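Local coordinates for protein imidazoleglycerol-phosphate dehydratase (Staphylococcus aureus subsp. aureus, PDB 2AE8) that catalyses the manganese-dependent dehydration of imidazoleglycerol phosphate to imidazoleacetol phosphate, the sixth step of histidine biosynthesis, at residues Leu105-Gly119 / Ala196-Thr208. Numbering follows the deposited sequence.
Sequences LLEMIKDKKHFVRYG and AFSRALGIALTAT
Lys112, just past the end of helix 90-111, reaches across to Leu205 at the C-terminal end of helix 186-205. Its CB lies 3.7 Å from Phe115 CD2, and CG stands anti to the carbonyl carbon (chi1 -76°). CD comes within 4.4 Å of Leu205 CD2. CE is 3.3 Å from Leu205 O. NZ, turned in by bends at chi3 and chi4, gives that carbonyl a 2.7 Å hydrogen bond, nearly along the C=O axis; the negative end of the helix dipole would probably favour the charge. One helical turn earlier, Ile109 CG1 meets Leu205 CD2 at 3.8 Å, the side chains crossing at about a right angle. Leu105 CD1 and Leu201 CD2 meet tip to tip at 3.9 Å. Backbone bonds, each 2.8 Å, run from Thr208 N to His114 O, Val116 N to Thr206 O and Arg117 N to Ala204 O. The first two flank an isolated beta bridge where the Phe115 and Ala207 backbones pass. Gly119 CA makes a CA-H...O contact with Ala200 O. Arg117, whose NE is salt-bridged to Asp135, probably binds substrate. The link from helix 90-111 to strand 118-125 thus follows the C-terminal part of helix 186-205, within a beta-alpha-beta sandwich built by half-domain duplication.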
# COMPACT_ATOMS: atom_id res chain seq x y z
N LEU B 105 -47.00 -25.29 -6.41
CA LEU B 105 -47.24 -23.86 -6.57
C LEU B 105 -47.50 -23.51 -8.03
O LEU B 105 -48.39 -22.71 -8.33
CB LEU B 105 -46.10 -23.00 -5.99
CG LEU B 105 -46.08 -22.82 -4.47
CD1 LEU B 105 -44.81 -22.01 -4.02
CD2 LEU B 105 -47.35 -22.14 -4.01
N LEU B 106 -46.72 -24.11 -8.92
CA LEU B 106 -46.89 -23.84 -10.35
C LEU B 106 -48.29 -24.27 -10.79
O LEU B 106 -48.99 -23.53 -11.46
CB LEU B 106 -45.81 -24.52 -11.19
CG LEU B 106 -45.89 -24.29 -12.70
CD1 LEU B 106 -45.96 -22.79 -13.08
CD2 LEU B 106 -44.76 -24.97 -13.44
N GLU B 107 -48.71 -25.46 -10.35
CA GLU B 107 -50.08 -25.93 -10.64
C GLU B 107 -51.12 -24.94 -10.16
O GLU B 107 -52.00 -24.55 -10.92
CB GLU B 107 -50.32 -27.32 -10.06
CG GLU B 107 -49.54 -28.39 -10.82
CD GLU B 107 -49.51 -28.14 -12.32
OE1 GLU B 107 -50.60 -27.98 -12.93
OE2 GLU B 107 -48.40 -28.09 -12.90
N MSE B 108 -50.96 -24.46 -8.93
CA MSE B 108 -51.83 -23.43 -8.36
C MSE B 108 -51.83 -22.12 -9.16
O MSE B 108 -52.90 -21.49 -9.37
CB MSE B 108 -51.43 -23.14 -6.92
CG MSE B 108 -52.25 -22.05 -6.28
SE MSE B 108 -51.68 -21.65 -4.48
CE MSE B 108 -51.82 -23.45 -3.69
N ILE B 109 -50.65 -21.70 -9.59
CA ILE B 109 -50.49 -20.47 -10.36
C ILE B 109 -51.14 -20.58 -11.74
O ILE B 109 -51.84 -19.67 -12.19
CB ILE B 109 -48.99 -20.06 -10.48
CG1 ILE B 109 -48.50 -19.49 -9.14
CG2 ILE B 109 -48.80 -19.04 -11.57
CD1 ILE B 109 -46.98 -19.55 -8.92
N LYS B 110 -50.91 -21.71 -12.40
CA LYS B 110 -51.53 -22.01 -13.69
C LYS B 110 -53.05 -21.83 -13.66
O LYS B 110 -53.61 -21.20 -14.56
CB LYS B 110 -51.13 -23.41 -14.17
CG LYS B 110 -49.70 -23.46 -14.68
CD LYS B 110 -49.31 -24.81 -15.27
CE LYS B 110 -48.07 -24.65 -16.13
NZ LYS B 110 -47.29 -25.92 -16.29
N ASP B 111 -53.69 -22.33 -12.60
CA ASP B 111 -55.15 -22.24 -12.48
C ASP B 111 -55.70 -20.87 -12.12
O ASP B 111 -56.82 -20.54 -12.47
CB ASP B 111 -55.68 -23.31 -11.52
CG ASP B 111 -55.51 -24.72 -12.05
OD1 ASP B 111 -55.60 -24.93 -13.29
OD2 ASP B 111 -55.29 -25.63 -11.24
N LYS B 112 -54.91 -20.06 -11.41
CA LYS B 112 -55.28 -18.66 -11.21
C LYS B 112 -55.00 -17.94 -12.52
O LYS B 112 -54.06 -18.27 -13.24
CB LYS B 112 -54.46 -18.04 -10.07
CG LYS B 112 -54.90 -18.43 -8.68
CD LYS B 112 -53.88 -17.95 -7.64
CE LYS B 112 -54.53 -17.61 -6.31
NZ LYS B 112 -55.20 -16.27 -6.34
N LYS B 113 -55.83 -16.97 -12.87
CA LYS B 113 -55.58 -16.21 -14.09
C LYS B 113 -55.20 -14.76 -13.77
O LYS B 113 -54.30 -14.20 -14.39
CB LYS B 113 -56.77 -16.28 -15.05
CG LYS B 113 -56.57 -17.21 -16.28
CD LYS B 113 -56.51 -18.71 -15.94
CE LYS B 113 -57.90 -19.36 -15.90
NZ LYS B 113 -58.69 -19.06 -14.65
N HIS B 114 -55.90 -14.19 -12.79
CA HIS B 114 -55.70 -12.80 -12.39
C HIS B 114 -55.23 -12.68 -10.93
O HIS B 114 -56.00 -12.91 -9.99
CB HIS B 114 -57.01 -12.02 -12.57
CG HIS B 114 -57.42 -11.81 -14.00
ND1 HIS B 114 -58.67 -12.18 -14.47
CD2 HIS B 114 -56.76 -11.27 -15.05
CE1 HIS B 114 -58.76 -11.88 -15.75
NE2 HIS B 114 -57.62 -11.32 -16.13
N PHE B 115 -53.97 -12.30 -10.75
CA PHE B 115 -53.40 -12.07 -9.42
C PHE B 115 -52.48 -10.83 -9.41
O PHE B 115 -52.10 -10.34 -10.48
CB PHE B 115 -52.66 -13.32 -8.92
CG PHE B 115 -51.84 -14.01 -9.98
CD1 PHE B 115 -50.59 -13.50 -10.35
CD2 PHE B 115 -52.31 -15.14 -10.62
CE1 PHE B 115 -49.83 -14.12 -11.34
CE2 PHE B 115 -51.55 -15.78 -11.60
CZ PHE B 115 -50.31 -15.26 -11.97
N VAL B 116 -52.16 -10.34 -8.22
CA VAL B 116 -51.32 -9.15 -8.04
C VAL B 116 -49.96 -9.31 -8.72
O VAL B 116 -49.42 -8.35 -9.27
CB VAL B 116 -51.19 -8.79 -6.52
CG1 VAL B 116 -50.16 -7.66 -6.27
CG2 VAL B 116 -52.55 -8.41 -5.94
N ARG B 117 -49.43 -10.53 -8.70
CA ARG B 117 -48.20 -10.92 -9.42
C ARG B 117 -46.89 -10.48 -8.74
O ARG B 117 -45.94 -11.28 -8.65
CB ARG B 117 -48.20 -10.48 -10.90
CG ARG B 117 -46.92 -10.88 -11.62
CD ARG B 117 -46.89 -10.54 -13.08
NE ARG B 117 -45.51 -10.61 -13.54
CZ ARG B 117 -45.12 -10.51 -14.81
NH1 ARG B 117 -46.01 -10.37 -15.78
NH2 ARG B 117 -43.82 -10.55 -15.11
N TYR B 118 -46.84 -9.24 -8.27
CA TYR B 118 -45.65 -8.68 -7.63
C TYR B 118 -45.85 -8.56 -6.13
O TYR B 118 -46.85 -8.01 -5.68
CB TYR B 118 -45.34 -7.29 -8.23
CG TYR B 118 -45.31 -7.28 -9.75
CD1 TYR B 118 -46.45 -6.94 -10.49
CD2 TYR B 118 -44.15 -7.63 -10.45
CE1 TYR B 118 -46.43 -6.95 -11.89
CE2 TYR B 118 -44.13 -7.64 -11.84
CZ TYR B 118 -45.28 -7.31 -12.55
OH TYR B 118 -45.26 -7.31 -13.92
N GLY B 119 -44.91 -9.07 -5.35
CA GLY B 119 -44.93 -8.88 -3.89
C GLY B 119 -43.54 -8.61 -3.33
O GLY B 119 -42.58 -9.28 -3.73
N ALA B 196 -40.45 -13.20 5.20
CA ALA B 196 -40.53 -12.26 4.09
C ALA B 196 -40.91 -12.95 2.78
O ALA B 196 -41.73 -12.42 2.05
CB ALA B 196 -39.22 -11.49 3.94
N PHE B 197 -40.31 -14.08 2.47
CA PHE B 197 -40.66 -14.79 1.24
C PHE B 197 -42.15 -15.18 1.23
O PHE B 197 -42.83 -14.98 0.23
CB PHE B 197 -39.82 -16.06 1.06
CG PHE B 197 -40.27 -16.90 -0.12
CD1 PHE B 197 -39.88 -16.57 -1.41
CD2 PHE B 197 -41.11 -18.01 0.07
CE1 PHE B 197 -40.29 -17.33 -2.51
CE2 PHE B 197 -41.54 -18.77 -1.01
CZ PHE B 197 -41.12 -18.43 -2.31
N SER B 198 -42.61 -15.75 2.34
CA SER B 198 -44.00 -16.23 2.47
C SER B 198 -44.97 -15.07 2.27
O SER B 198 -45.95 -15.21 1.54
CB SER B 198 -44.24 -16.79 3.87
OG SER B 198 -43.32 -17.80 4.16
N ARG B 199 -44.70 -13.96 2.93
CA ARG B 199 -45.58 -12.81 2.85
C ARG B 199 -45.58 -12.23 1.46
O ARG B 199 -46.64 -11.93 0.93
CB ARG B 199 -45.19 -11.75 3.87
CG ARG B 199 -45.54 -12.12 5.30
CD ARG B 199 -46.01 -10.90 6.05
NE ARG B 199 -47.03 -11.28 7.03
CZ ARG B 199 -48.08 -10.54 7.35
NH1 ARG B 199 -48.30 -9.35 6.79
NH2 ARG B 199 -48.93 -10.99 8.25
N ALA B 200 -44.40 -12.07 0.87
CA ALA B 200 -44.27 -11.56 -0.50
C ALA B 200 -45.01 -12.47 -1.49
O ALA B 200 -45.69 -11.97 -2.40
CB ALA B 200 -42.79 -11.45 -0.91
N LEU B 201 -44.83 -13.78 -1.34
CA LEU B 201 -45.55 -14.75 -2.16
C LEU B 201 -47.05 -14.61 -1.97
O LEU B 201 -47.78 -14.47 -2.95
CB LEU B 201 -45.11 -16.19 -1.86
CG LEU B 201 -45.84 -17.28 -2.66
CD1 LEU B 201 -45.57 -17.18 -4.16
CD2 LEU B 201 -45.52 -18.67 -2.14
N GLY B 202 -47.51 -14.61 -0.72
CA GLY B 202 -48.92 -14.39 -0.40
C GLY B 202 -49.46 -13.17 -1.13
O GLY B 202 -50.50 -13.25 -1.80
N ILE B 203 -48.76 -12.03 -1.01
CA ILE B 203 -49.18 -10.78 -1.66
C ILE B 203 -49.32 -10.97 -3.16
O ILE B 203 -50.32 -10.55 -3.75
CB ILE B 203 -48.19 -9.61 -1.39
CG1 ILE B 203 -48.37 -9.06 0.04
CG2 ILE B 203 -48.34 -8.48 -2.43
CD1 ILE B 203 -47.09 -8.35 0.61
N ALA B 204 -48.31 -11.58 -3.78
CA ALA B 204 -48.28 -11.80 -5.22
C ALA B 204 -49.42 -12.72 -5.71
O ALA B 204 -49.92 -12.54 -6.82
CB ALA B 204 -46.94 -12.37 -5.63
N LEU B 205 -49.80 -13.70 -4.89
CA LEU B 205 -50.86 -14.65 -5.24
C LEU B 205 -52.27 -14.08 -5.05
O LEU B 205 -53.25 -14.72 -5.42
CB LEU B 205 -50.73 -15.94 -4.42
CG LEU B 205 -49.59 -16.91 -4.71
CD1 LEU B 205 -49.50 -17.91 -3.59
CD2 LEU B 205 -49.76 -17.62 -6.04
N THR B 206 -52.37 -12.89 -4.48
CA THR B 206 -53.67 -12.27 -4.21
C THR B 206 -54.47 -12.05 -5.51
O THR B 206 -53.98 -11.42 -6.45
CB THR B 206 -53.50 -10.95 -3.43
OG1 THR B 206 -52.93 -11.25 -2.16
CG2 THR B 206 -54.84 -10.25 -3.21
N ALA B 207 -55.69 -12.59 -5.53
CA ALA B 207 -56.57 -12.52 -6.70
C ALA B 207 -56.88 -11.07 -7.09
O ALA B 207 -57.03 -10.21 -6.23
CB ALA B 207 -57.87 -13.29 -6.43
N THR B 208 -56.98 -10.83 -8.39
CA THR B 208 -57.23 -9.48 -8.89
C THR B 208 -58.58 -9.39 -9.63
O THR B 208 -59.36 -8.45 -9.42
CB THR B 208 -56.06 -9.00 -9.78
OG1 THR B 208 -55.95 -7.58 -9.69
CG2 THR B 208 -56.24 -9.40 -11.22